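Local coordinates for sensor protein dcuS (Escherichia coli, PDB 3BY8) that senses C4-dicarboxylates such as fumarate through its periplasmic domain and, as a histidine kinase, activates the response regulator DcuR by phosphorylation, at residues I113-E116 with Q120-V123; A45-V50 with L57-T62; A97-F102 with A106-T111; T62-L67 with K88-E93; V20-A25 with G92-A97. All coordinates share one frame; numbering follows the deposited sequence. Where two conformers were deposited one is given.

Interaction 1 (I113-E116 with Q120-V123); sequences IYDE and QIGV
Two consecutive residues, Ile-121 and Gly-122, stand opposite Ile-113, a classic beta bulge in the hairpin that joins strands 106-114 and 120-129 of the periplasmic Cache domain. One carbonyl serves both: Ile-121 N lies 2.7 Å from Ile-113 O in a nearly straight bond, while Gly-122 N makes a weak one to the same oxygen. In return Ile-113 N donates to Gly-122 O at 2.9 Å. That acceptor is gripped a second time, by an amide of its own strand. Gln-120 NE2 sits 3.0 Å from Gly-122 O and reaches it from the face of the carbonyl plane opposite to Ile-113 N. With CG anti to the backbone N (chi1 -159°) and the chain extended beyond, the amide of Gln-120 runs along the strand to this point; a further bond from NE2 to Ala-89 O probably helps to fix its rotation. On the same side of the sheet the ring of Tyr-114 leans obliquely on Gln-120, its CD1 3.6 Å from Gln-120 CA. Ile-113 points to the other side, and its CG2 touches Ile-121 CG1 at 3.7 Å, the two side chains crossing at about a right angle. Two carbonyl oxygens thus each take two donors, one of the four bonds being weak, and the extra residue is absorbed with the backbone amides around Ile-113 still bonded.

Interaction 2 (A45-V50 with L57-T62); sequences AIAEAV and LFIVVT. With LMR ((2S)-2-hydroxybutanedioic acid), chain B.
Helix 43-53 passes over strand 58-63 of the antiparallel sheet, coming nearest where the CA atoms of Ala-47 and Ile-59 are 5.6 Å apart. This is helix-on-sheet packing in a single Cache domain, the periplasmic sensor module of the kinase, and one isoleucine carries nearly all of it. Ile-59 has CG1 anti to its carbonyl carbon (chi1 -66°), which sends the two branches to different places on the helix. Ile-59 CG2 meets Ala-47 CB at 3.9 Å. The longer arm reaches the helix backbone, where Ile-59 CD1 is 3.5 Å from Ala-47 O, and it ends against Val-50, crossing that side chain at about a right angle with Ile-59 CD1 and Val-50 CG1 3.6 Å apart. Val-20 and Leu-24 of helix 8-25 and Ile-126 of strand 120-129 also pack on Ile-59.

A polar link between helix and strand runs through a water. It donates to Glu-48 OE2 at 2.9 Å and accepts from Ile-59 N at 2.8 Å, giving the amide of this outermost strand a partner. Glu-48 OE2 also forms a salt bridge with Arg-51, and Ser-70 OG bonds to both Ile-59 O and Val-61 N.

Alternation along the strand turns Phe-58 and Val-60 away from the helix and into the ligand pocket. There Val-60 CG2 approaches O1A of the bound hydroxybutanedioic acid at 3.6 Å, and the Phe-58 ring offers one face to the ligand, whose C3 stands 3.7 Å above the ring centre.

Interaction 3 (A97-F102 with A106-T111); sequences AINRGF and ALRVFT. With LMR ((2S)-2-hydroxybutanedioic acid), chain B.
Arg-108 starts with CG anti to its carbonyl carbon (chi1 -60°) and then bends twice (chi2 143°, chi3 57°), a path that brings its NE within 3.4 Å of Asn-99 CB and aims the guanidinium at the bound hydroxybutanedioic acid. The ligand hydroxyl lies at the edge of that group, near its plane. Arg-108 NH1 donates to ligand O2 at 2.9 Å, and Arg-108 NH2 adds a longer bond of 3.3 Å to the same O2. Asp-85 serves as a second shell: one carboxylate oxygen forms a salt bridge with Arg-108 NE while the other accepts from Asn-99 ND2, and Lys-82 O takes a further bond from NH2. Together they probably hold the guanidinium in one orientation.

Beyond Asn-99 the chain leaves the strand and presents its amides to the C4 carboxylate. Gly-101 N bonds to ligand O4B at 3.1 Å and Phe-102 N to ligand O4A at 2.8 Å. Ligand O2 sits 3.1 Å from Gly-101 CA, so close that a beta carbon here would collide with it.

The frame for this site is an antiparallel hairpin in which Ala-97 with Arg-108 and Asn-99 with Ala-106 are hydrogen-bonded pairs, the shortest bond running from Arg-108 N to Ala-97 O at 2.7 Å. Between them Ile-98 and Leu-107 form a non-hydrogen-bonded pair on the other face. Strand 95-99 lies at the sheet margin, strand 120-129 flanks 106-114 on its far side, and helix 8-25 packs on the face of Leu-107 and Val-109, opposite the ligand.

Interaction 4 (T62-L67 with K88-E93); sequences TDMQSL and KALNGE
Met-64 and Leu-90 interlock closely: the methyl of Met-64 rests on the backbone of Leu-90, with CE 3.2 Å from Leu-90 O, while Leu-90 pushes one methyl back into the turn that bears the methionine. Leu-90 CD2 lies 3.6 Å from Met-64 O and 3.7 Å from Asp-63 O, so each side chain packs mainly against main-chain oxygens of the other segment. The curl of Met-64, three successive torsions near -60°, folds its thioether over toward Leu-90. Between the side chains themselves the fit is looser, with Met-64 CE and Leu-90 CD2 4.2 Å apart, and Ser-66 CB is looser still at 4.3 Å from Leu-90 CD1.

The turn has an internal scaffold. Asp-63 to Ser-66 form a type I beta turn overlaid by an Asx turn, between strand 58-63 of the Cache domain and the loop carrying Arg-68 to His-71 of the malate site. Asp-63 OD1 accepts from Gln-65 N at 2.9 Å and from Leu-67 N, also at 2.9 Å, the two amides arriving from opposite faces of the carboxylate plane. Asp-63 O is likewise doubly held, by Thr-62 OG1 and Ser-66 N.

Toward solvent the arrangement opens out: Gln-65 points away from the partner segment on the exposed side, as does Asn-91, whose ND2 bonds back to Leu-87 O. On the inner side Leu-90 also touches Val-123, and Met-64 packs on Gln-120, both of strand 120-129.

Interaction 5 (V20-A25 with G92-A97); sequences VARTLA and GEENVA
Glu-94 and Arg-22 form a side-on bidentate salt bridge between the approach to strand 95-99 and helix 8-25, two parts of the Cache domain whose backbones here stay well apart: the CA atoms of the two residues are 9.8 Å from each other. The glutamate is the arm to follow. Its CB points toward the helix and passes the carbonyl oxygen of Phe-110 on the neighbouring strand 106-114. CG is anti to the carbonyl carbon (chi1 -68°), and from there the chain runs extended, carrying the carboxylate across to the helix. Glu-94 CD is the first atom to come near the arginine, 3.5 Å from Arg-22 NH2 and almost in the guanidinium plane. At the tip the two oxygens divide the work. Glu-94 OE1 takes Arg-22 NH2 at 2.8 Å in an almost straight bond (175°), and Glu-94 OE2 takes Arg-22 NE at 2.9 Å.

Both oxygens use their syn lone pairs, and the carboxylate and guanidinium planes are 15° apart, close to the coplanar ideal of such a pair. The two side chains as a whole cross at about a right angle, Arg-22 being extended from CG to NE. OE2 has another partner in Thr-111 OG1, a hydrogen bond that probably steadies the carboxylate and ties the bridge to strand 106-114. The contact lies at the surface and consists of this one pair. Alongside the NE bond the aliphatic part of the arginine brushes OE2 as well, with Arg-22 CG 3.7 Å from Glu-94 OE2.

Overall arrangement
From the N terminus, helix 8-25 supplies the first half of interaction 5, which closes the longest loop when residues 92-97 arrive. Inside that loop interaction 2 nests completely, setting helix 43-53 on strand 58-63. Interaction 4 follows from the end of the same strand, sharing Thr-62 with interaction 2, and closes at 88-93, where it overlaps the closing segment of interaction 5. Interactions 3 and 1 come next in series, two short hairpin closures that share strand 106-114. In the sheet the order is 58-63, 120-129, 106-114, 95-99, so the hairpins bind its last three strands together. Interactions 2 and 3 reach the ligand from different parts of the sheet and its loops, while interactions 1 and 4 meet at the start of strand 120-129.

Interaction 1 (I113-E116 with Q120-V123)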
# COMPACT_ATOMS: atom_id res chain seq x y z
N ILE A 113 -9.06 3.93 1.94
CA ILE A 113 -9.83 2.91 2.67
C ILE A 113 -11.01 3.69 3.30
O ILE A 113 -10.79 4.73 3.96
CB ILE A 113 -9.02 2.28 3.81
CG1 ILE A 113 -7.76 1.61 3.24
CG2 ILE A 113 -9.88 1.20 4.54
CD1 ILE A 113 -6.83 1.04 4.29
N TYR A 114 -12.23 3.19 3.11
CA TYR A 114 -13.43 3.84 3.64
C TYR A 114 -14.17 2.95 4.62
O TYR A 114 -14.10 1.71 4.52
CB TYR A 114 -14.36 4.16 2.47
CG TYR A 114 -13.79 5.16 1.49
CD1 TYR A 114 -13.75 6.52 1.82
CD2 TYR A 114 -13.31 4.76 0.25
CE1 TYR A 114 -13.23 7.45 0.93
CE2 TYR A 114 -12.80 5.70 -0.65
CZ TYR A 114 -12.77 7.03 -0.30
OH TYR A 114 -12.29 7.97 -1.19
N ASP A 115 -14.86 3.56 5.59
CA ASP A 115 -15.68 2.75 6.49
C ASP A 115 -17.02 2.54 5.78
O ASP A 115 -17.19 2.91 4.61
CB ASP A 115 -15.85 3.39 7.87
CG ASP A 115 -16.59 4.73 7.85
OD1 ASP A 115 -17.28 5.05 6.86
OD2 ASP A 115 -16.46 5.46 8.86
N GLU A 116 -17.98 1.91 6.47
CA GLU A 116 -19.28 1.63 5.87
C GLU A 116 -20.08 2.82 5.37
O GLU A 116 -20.93 2.68 4.50
CB GLU A 116 -20.14 0.84 6.86
CG GLU A 116 -19.71 -0.61 7.03
CD GLU A 116 -19.61 -1.36 5.70
OE1 GLU A 116 -20.15 -0.87 4.68
OE2 GLU A 116 -19.00 -2.44 5.68
N GLN A 120 -13.43 8.31 4.96
CA GLN A 120 -12.10 7.73 4.80
C GLN A 120 -11.47 7.43 6.14
O GLN A 120 -11.46 8.30 7.05
CB GLN A 120 -11.20 8.67 4.01
CG GLN A 120 -10.03 7.88 3.41
CD GLN A 120 -9.08 8.68 2.57
OE1 GLN A 120 -9.46 9.68 1.93
NE2 GLN A 120 -7.83 8.22 2.51
N ILE A 121 -10.91 6.22 6.26
CA ILE A 121 -10.25 5.78 7.48
C ILE A 121 -8.78 5.40 7.30
O ILE A 121 -8.06 5.18 8.29
CB ILE A 121 -11.00 4.60 8.16
CG1 ILE A 121 -11.15 3.43 7.20
CG2 ILE A 121 -12.38 5.10 8.65
CD1 ILE A 121 -11.71 2.16 7.86
N GLY A 122 -8.31 5.33 6.06
CA GLY A 122 -6.92 4.99 5.85
C GLY A 122 -6.55 4.96 4.38
O GLY A 122 -7.27 5.49 3.54
N VAL A 123 -5.40 4.36 4.12
CA VAL A 123 -4.85 4.24 2.78
C VAL A 123 -4.15 2.89 2.64
O VAL A 123 -3.59 2.37 3.59
CB VAL A 123 -3.78 5.35 2.56
CG1 VAL A 123 -3.07 5.16 1.21
CG2 VAL A 123 -4.44 6.73 2.61

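Interaction 2 (A45-V50 with L57-T62)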
# COMPACT_ATOMS: atom_id res chain seq x y z
N ALA A 45 0.01 -9.58 8.89
CA ALA A 45 -0.08 -10.95 8.37
C ALA A 45 -0.71 -11.06 6.99
O ALA A 45 -0.19 -11.74 6.09
CB ALA A 45 -0.86 -11.82 9.36
N ILE A 46 -1.83 -10.37 6.81
CA ILE A 46 -2.54 -10.40 5.53
C ILE A 46 -1.74 -9.67 4.46
O ILE A 46 -1.59 -10.17 3.34
CB ILE A 46 -3.92 -9.75 5.67
CG1 ILE A 46 -4.76 -10.55 6.67
CG2 ILE A 46 -4.60 -9.66 4.31
CD1 ILE A 46 -6.04 -9.88 7.06
N ALA A 47 -1.22 -8.50 4.81
CA ALA A 47 -0.44 -7.71 3.86
C ALA A 47 0.76 -8.50 3.32
O ALA A 47 1.06 -8.48 2.12
CB ALA A 47 0.04 -6.40 4.53
N GLU A 48 1.44 -9.25 4.19
CA GLU A 48 2.59 -10.05 3.75
C GLU A 48 2.30 -11.23 2.78
O GLU A 48 3.05 -11.44 1.80
CB GLU A 48 3.36 -10.52 4.98
CG GLU A 48 4.06 -9.37 5.69
CD GLU A 48 5.17 -8.78 4.85
OE1 GLU A 48 6.11 -9.54 4.53
OE2 GLU A 48 5.11 -7.58 4.49
N ALA A 49 1.23 -11.98 3.03
CA ALA A 49 0.86 -13.09 2.14
C ALA A 49 0.46 -12.55 0.78
O ALA A 49 0.88 -13.06 -0.27
CB ALA A 49 -0.29 -13.89 2.76
N VAL A 50 -0.35 -11.49 0.79
CA VAL A 50 -0.80 -10.92 -0.46
C VAL A 50 0.36 -10.36 -1.26
O VAL A 50 0.39 -10.43 -2.49
CB VAL A 50 -1.81 -9.82 -0.16
CG1 VAL A 50 -2.21 -9.13 -1.43
CG2 VAL A 50 -3.04 -10.47 0.52
N LEU A 57 6.69 -5.44 -3.92
CA LEU A 57 7.74 -5.04 -3.00
C LEU A 57 7.23 -4.75 -1.60
O LEU A 57 7.87 -5.05 -0.61
CB LEU A 57 8.46 -3.78 -3.54
CG LEU A 57 9.57 -3.22 -2.65
CD1 LEU A 57 10.81 -4.13 -2.70
CD2 LEU A 57 9.96 -1.81 -3.12
N PHE A 58 6.08 -4.10 -1.51
CA PHE A 58 5.53 -3.80 -0.20
C PHE A 58 4.04 -3.51 -0.27
O PHE A 58 3.53 -3.09 -1.28
CB PHE A 58 6.22 -2.57 0.42
CG PHE A 58 5.86 -1.24 -0.23
CD1 PHE A 58 4.67 -0.57 0.09
CD2 PHE A 58 6.76 -0.61 -1.10
CE1 PHE A 58 4.39 0.70 -0.45
CE2 PHE A 58 6.49 0.67 -1.64
CZ PHE A 58 5.30 1.33 -1.31
N ILE A 59 3.36 -3.81 0.84
CA ILE A 59 1.94 -3.48 1.00
C ILE A 59 1.86 -2.82 2.37
O ILE A 59 1.99 -3.48 3.41
CB ILE A 59 1.02 -4.71 0.94
CG1 ILE A 59 1.07 -5.34 -0.45
CG2 ILE A 59 -0.41 -4.26 1.30
CD1 ILE A 59 0.08 -6.51 -0.62
N VAL A 60 1.69 -1.50 2.37
CA VAL A 60 1.64 -0.72 3.58
C VAL A 60 0.27 -0.04 3.77
O VAL A 60 -0.13 0.81 3.00
CB VAL A 60 2.74 0.37 3.52
CG1 VAL A 60 2.57 1.41 4.64
CG2 VAL A 60 4.10 -0.30 3.63
N VAL A 61 -0.45 -0.45 4.82
CA VAL A 61 -1.75 0.12 5.14
C VAL A 61 -1.48 1.21 6.16
O VAL A 61 -0.69 0.99 7.08
CB VAL A 61 -2.63 -0.94 5.80
CG1 VAL A 61 -3.92 -0.31 6.35
CG2 VAL A 61 -2.94 -1.99 4.81
N THR A 62 -2.09 2.38 6.00
CA THR A 62 -1.93 3.45 6.98
C THR A 62 -3.29 4.00 7.42
O THR A 62 -4.32 3.75 6.76
CB THR A 62 -1.15 4.67 6.45
OG1 THR A 62 -2.00 5.50 5.64
CG2 THR A 62 0.05 4.23 5.64
C1 LMR B . 6.79 3.48 3.49
O1A LMR B . 6.36 2.52 4.08
O1B LMR B . 7.29 4.43 4.12
C2 LMR B . 7.06 3.31 2.02
O2 LMR B . 7.81 4.47 1.47
C3 LMR B . 7.66 1.93 1.67
C4 LMR B . 9.18 1.95 1.91
O4A LMR B . 9.60 1.96 3.06
O4B LMR B . 9.97 2.03 0.92
O HOH W 1 4.24 -5.25 3.07

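Interaction 3 (A97-F102 with A106-T111)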
# COMPACT_ATOMS: atom_id res chain seq x y z
N ALA A 97 3.07 6.86 -8.40
CA ALA A 97 4.32 7.64 -8.40
C ALA A 97 5.54 6.76 -8.36
O ALA A 97 5.46 5.56 -8.07
CB ALA A 97 4.33 8.57 -7.16
N ILE A 98 6.70 7.34 -8.63
CA ILE A 98 7.97 6.62 -8.50
C ILE A 98 8.67 7.29 -7.31
O ILE A 98 8.86 8.51 -7.27
CB ILE A 98 8.82 6.74 -9.78
CG1 ILE A 98 8.09 6.02 -10.92
CG2 ILE A 98 10.20 6.18 -9.54
CD1 ILE A 98 8.73 6.16 -12.28
N ASN A 99 9.01 6.52 -6.29
CA ASN A 99 9.62 7.11 -5.10
C ASN A 99 10.21 6.00 -4.23
O ASN A 99 10.31 4.84 -4.66
CB ASN A 99 8.52 7.85 -4.29
CG ASN A 99 9.06 8.94 -3.36
OD1 ASN A 99 10.25 9.23 -3.35
ND2 ASN A 99 8.17 9.52 -2.58
N ARG A 100 10.64 6.36 -3.03
CA ARG A 100 11.14 5.36 -2.11
C ARG A 100 11.04 5.88 -0.70
O ARG A 100 11.06 7.09 -0.47
CB ARG A 100 12.57 4.96 -2.42
CG ARG A 100 13.59 6.02 -2.21
CD ARG A 100 14.98 5.38 -2.18
NE ARG A 100 15.18 4.78 -0.87
CZ ARG A 100 16.05 3.82 -0.60
NH1 ARG A 100 16.82 3.31 -1.55
NH2 ARG A 100 16.12 3.35 0.64
N GLY A 101 10.83 4.94 0.22
CA GLY A 101 10.78 5.23 1.64
C GLY A 101 12.07 4.63 2.18
O GLY A 101 13.15 5.19 1.96
N PHE A 102 11.98 3.47 2.83
CA PHE A 102 13.15 2.77 3.34
C PHE A 102 13.55 1.56 2.49
O PHE A 102 14.66 1.03 2.63
CB PHE A 102 12.91 2.34 4.78
CG PHE A 102 12.80 3.49 5.70
CD1 PHE A 102 13.95 4.16 6.11
CD2 PHE A 102 11.56 3.99 6.07
CE1 PHE A 102 13.87 5.33 6.87
CE2 PHE A 102 11.46 5.16 6.84
CZ PHE A 102 12.62 5.83 7.24
N ALA A 106 10.78 2.40 -6.14
CA ALA A 106 9.63 1.68 -6.61
C ALA A 106 8.57 2.48 -7.33
O ALA A 106 8.50 3.69 -7.19
CB ALA A 106 8.97 1.02 -5.40
N LEU A 107 7.76 1.75 -8.10
CA LEU A 107 6.58 2.25 -8.77
C LEU A 107 5.55 1.96 -7.67
O LEU A 107 5.37 0.81 -7.24
CB LEU A 107 6.28 1.43 -10.02
CG LEU A 107 4.98 1.80 -10.71
CD1 LEU A 107 4.98 3.25 -11.13
CD2 LEU A 107 4.81 0.89 -11.94
N ARG A 108 4.90 3.01 -7.21
CA ARG A 108 3.99 2.91 -6.08
C ARG A 108 2.60 3.41 -6.39
O ARG A 108 2.41 4.38 -7.09
CB ARG A 108 4.60 3.76 -4.95
CG ARG A 108 5.98 3.26 -4.53
CD ARG A 108 6.98 4.39 -4.18
NE ARG A 108 6.53 5.30 -3.11
CZ ARG A 108 6.90 5.23 -1.84
NH1 ARG A 108 7.73 4.28 -1.41
NH2 ARG A 108 6.50 6.18 -1.00
N VAL A 109 1.61 2.70 -5.86
CA VAL A 109 0.21 3.05 -6.04
C VAL A 109 -0.48 3.17 -4.69
O VAL A 109 -0.08 2.55 -3.67
CB VAL A 109 -0.55 2.02 -6.95
CG1 VAL A 109 0.23 1.86 -8.27
CG2 VAL A 109 -0.74 0.66 -6.26
N PHE A 110 -1.55 3.96 -4.70
CA PHE A 110 -2.24 4.28 -3.44
C PHE A 110 -3.72 4.37 -3.68
O PHE A 110 -4.17 4.93 -4.68
CB PHE A 110 -1.81 5.69 -2.93
CG PHE A 110 -0.34 5.83 -2.68
CD1 PHE A 110 0.55 6.03 -3.75
CD2 PHE A 110 0.17 5.75 -1.38
CE1 PHE A 110 1.93 6.15 -3.51
CE2 PHE A 110 1.53 5.88 -1.15
CZ PHE A 110 2.42 6.08 -2.22
N THR A 111 -4.50 3.84 -2.74
CA THR A 111 -5.95 3.96 -2.82
C THR A 111 -6.53 4.16 -1.41
O THR A 111 -6.01 3.64 -0.43
CB THR A 111 -6.58 2.71 -3.54
OG1 THR A 111 -7.90 3.05 -4.00
CG2 THR A 111 -6.68 1.50 -2.59
C1 LMR B . 6.79 3.48 3.49
O1A LMR B . 6.36 2.52 4.08
O1B LMR B . 7.29 4.43 4.12
C2 LMR B . 7.06 3.31 2.02
O2 LMR B . 7.81 4.47 1.47
C3 LMR B . 7.66 1.93 1.67
C4 LMR B . 9.18 1.95 1.91
O4A LMR B . 9.60 1.96 3.06
O4B LMR B . 9.97 2.03 0.92

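Interaction 4 (T62-L67 with K88-E93)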
# COMPACT_ATOMS: atom_id res chain seq x y z
N THR A 62 -2.09 2.38 6.00
CA THR A 62 -1.93 3.45 6.98
C THR A 62 -3.29 4.00 7.42
O THR A 62 -4.32 3.75 6.76
CB THR A 62 -1.15 4.67 6.45
OG1 THR A 62 -2.00 5.50 5.64
CG2 THR A 62 0.05 4.23 5.64
N ASP A 63 -3.28 4.72 8.54
CA ASP A 63 -4.48 5.42 8.99
C ASP A 63 -4.45 6.83 8.34
O ASP A 63 -3.59 7.12 7.47
CB ASP A 63 -4.55 5.52 10.53
CG ASP A 63 -3.35 6.22 11.15
OD1 ASP A 63 -2.68 7.08 10.52
OD2 ASP A 63 -3.12 5.92 12.35
N MET A 64 -5.37 7.72 8.77
CA MET A 64 -5.46 9.05 8.18
C MET A 64 -4.34 10.04 8.54
O MET A 64 -4.26 11.13 7.98
CB MET A 64 -6.84 9.65 8.47
CG MET A 64 -7.97 8.86 7.78
SD MET A 64 -7.80 8.74 5.95
CE MET A 64 -7.77 10.52 5.47
N GLN A 65 -3.48 9.64 9.46
CA GLN A 65 -2.35 10.46 9.84
C GLN A 65 -1.08 9.87 9.21
O GLN A 65 0.02 10.36 9.44
CB GLN A 65 -2.19 10.49 11.37
CG GLN A 65 -3.26 11.34 12.09
CD GLN A 65 -4.65 10.78 11.99
OE1 GLN A 65 -4.93 9.66 12.44
NE2 GLN A 65 -5.56 11.54 11.39
N SER A 66 -1.27 8.82 8.42
CA SER A 66 -0.21 8.11 7.71
C SER A 66 0.60 7.09 8.54
O SER A 66 1.64 6.60 8.09
CB SER A 66 0.72 9.10 7.01
OG SER A 66 1.81 9.51 7.81
N LEU A 67 0.13 6.76 9.74
CA LEU A 67 0.81 5.75 10.56
C LEU A 67 0.66 4.38 9.95
O LEU A 67 -0.45 3.98 9.59
CB LEU A 67 0.23 5.67 11.97
CG LEU A 67 0.58 6.78 12.93
CD1 LEU A 67 0.18 6.27 14.31
CD2 LEU A 67 2.08 7.11 12.87
N LYS A 88 -1.91 12.67 -1.80
CA LYS A 88 -3.15 12.72 -2.57
C LYS A 88 -4.17 11.68 -2.04
O LYS A 88 -5.36 11.95 -1.97
CB LYS A 88 -2.87 12.44 -4.06
CG LYS A 88 -2.35 13.65 -4.84
CD LYS A 88 -2.14 13.31 -6.32
CE LYS A 88 -3.42 12.87 -6.99
NZ LYS A 88 -3.26 12.61 -8.46
N ALA A 89 -3.67 10.50 -1.68
CA ALA A 89 -4.53 9.44 -1.20
C ALA A 89 -5.17 9.75 0.14
O ALA A 89 -6.27 9.24 0.42
CB ALA A 89 -3.76 8.12 -1.16
N LEU A 90 -4.53 10.60 0.96
CA LEU A 90 -5.10 10.99 2.25
C LEU A 90 -6.23 12.01 2.04
O LEU A 90 -6.86 12.41 3.00
CB LEU A 90 -4.00 11.57 3.14
CG LEU A 90 -3.08 10.47 3.67
CD1 LEU A 90 -1.83 11.13 4.25
CD2 LEU A 90 -3.79 9.60 4.70
N ASN A 91 -6.47 12.38 0.78
CA ASN A 91 -7.56 13.30 0.41
C ASN A 91 -8.55 12.61 -0.51
O ASN A 91 -9.22 13.26 -1.32
CB ASN A 91 -7.00 14.55 -0.26
CG ASN A 91 -6.16 15.38 0.68
OD1 ASN A 91 -6.69 16.18 1.46
ND2 ASN A 91 -4.86 15.18 0.65
N GLY A 92 -8.61 11.28 -0.40
CA GLY A 92 -9.57 10.51 -1.16
C GLY A 92 -9.31 10.23 -2.62
O GLY A 92 -10.21 9.77 -3.33
N GLU A 93 -8.10 10.47 -3.09
CA GLU A 93 -7.79 10.23 -4.49
C GLU A 93 -6.73 9.15 -4.64
O GLU A 93 -5.86 9.03 -3.80
CB GLU A 93 -7.27 11.51 -5.12
CG GLU A 93 -8.33 12.56 -5.39
CD GLU A 93 -9.22 12.21 -6.58
OE1 GLU A 93 -10.19 11.42 -6.41
OE2 GLU A 93 -8.95 12.71 -7.70

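Interaction 5 (V20-A25 with G92-A97)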
# COMPACT_ATOMS: atom_id res chain seq x y z
N VAL A 20 -4.87 -5.00 -6.44
CA VAL A 20 -4.57 -5.57 -5.13
C VAL A 20 -4.91 -4.56 -4.02
O VAL A 20 -5.56 -4.91 -3.03
CB VAL A 20 -3.08 -5.98 -5.02
CG1 VAL A 20 -2.73 -6.49 -3.63
CG2 VAL A 20 -2.76 -7.05 -6.11
N ALA A 21 -4.50 -3.30 -4.20
CA ALA A 21 -4.73 -2.29 -3.17
C ALA A 21 -6.21 -2.07 -2.93
O ALA A 21 -6.65 -2.00 -1.80
CB ALA A 21 -4.07 -1.01 -3.61
N ARG A 22 -6.99 -2.00 -4.01
CA ARG A 22 -8.43 -1.78 -3.92
C ARG A 22 -9.09 -2.95 -3.22
O ARG A 22 -9.99 -2.79 -2.40
CB ARG A 22 -9.03 -1.61 -5.32
CG ARG A 22 -8.64 -0.30 -5.98
CD ARG A 22 -9.06 -0.36 -7.45
NE ARG A 22 -8.84 0.91 -8.13
CZ ARG A 22 -9.17 1.15 -9.40
NH1 ARG A 22 -9.74 0.19 -10.14
NH2 ARG A 22 -8.92 2.34 -9.93
N THR A 23 -8.63 -4.16 -3.53
CA THR A 23 -9.21 -5.32 -2.90
C THR A 23 -8.97 -5.28 -1.39
O THR A 23 -9.91 -5.49 -0.59
CB THR A 23 -8.60 -6.58 -3.51
OG1 THR A 23 -8.89 -6.60 -4.91
CG2 THR A 23 -9.22 -7.83 -2.85
N LEU A 24 -7.74 -5.00 -0.98
CA LEU A 24 -7.43 -4.91 0.44
C LEU A 24 -8.19 -3.77 1.11
O LEU A 24 -8.56 -3.89 2.29
CB LEU A 24 -5.94 -4.70 0.64
CG LEU A 24 -5.11 -5.91 0.30
CD1 LEU A 24 -3.63 -5.59 0.41
CD2 LEU A 24 -5.45 -7.02 1.24
N ALA A 25 -8.39 -2.66 0.42
CA ALA A 25 -9.12 -1.55 1.04
C ALA A 25 -10.47 -2.02 1.62
O ALA A 25 -11.02 -1.39 2.52
CB ALA A 25 -9.33 -0.45 0.02
N GLY A 92 -8.61 11.28 -0.40
CA GLY A 92 -9.57 10.51 -1.16
C GLY A 92 -9.31 10.23 -2.62
O GLY A 92 -10.21 9.77 -3.33
N GLU A 93 -8.10 10.47 -3.09
CA GLU A 93 -7.79 10.23 -4.49
C GLU A 93 -6.73 9.15 -4.64
O GLU A 93 -5.86 9.03 -3.80
CB GLU A 93 -7.27 11.51 -5.12
CG GLU A 93 -8.33 12.56 -5.39
CD GLU A 93 -9.22 12.21 -6.58
OE1 GLU A 93 -10.19 11.42 -6.41
OE2 GLU A 93 -8.95 12.71 -7.70
N GLU A 94 -6.80 8.38 -5.71
CA GLU A 94 -5.76 7.39 -5.95
C GLU A 94 -4.54 8.09 -6.50
O GLU A 94 -4.64 9.25 -6.99
CB GLU A 94 -6.25 6.34 -6.96
CG GLU A 94 -7.37 5.48 -6.36
CD GLU A 94 -7.78 4.31 -7.21
OE1 GLU A 94 -7.79 4.45 -8.46
OE2 GLU A 94 -8.10 3.26 -6.63
N ASN A 95 -3.39 7.43 -6.42
CA ASN A 95 -2.17 8.04 -6.93
C ASN A 95 -1.18 6.96 -7.35
O ASN A 95 -1.23 5.82 -6.86
CB ASN A 95 -1.55 8.96 -5.86
CG ASN A 95 -0.48 9.88 -6.42
OD1 ASN A 95 -0.53 10.27 -7.58
ND2 ASN A 95 0.47 10.24 -5.57
N VAL A 96 -0.32 7.33 -8.29
CA VAL A 96 0.71 6.46 -8.80
C VAL A 96 1.96 7.36 -8.91
O VAL A 96 1.89 8.48 -9.44
CB VAL A 96 0.34 5.91 -10.21
CG1 VAL A 96 1.45 4.99 -10.72
CG2 VAL A 96 -1.00 5.15 -10.14
N ALA A 97 3.07 6.86 -8.40
CA ALA A 97 4.32 7.64 -8.40
C ALA A 97 5.54 6.76 -8.36
O ALA A 97 5.46 5.56 -8.07
CB ALA A 97 4.33 8.57 -7.16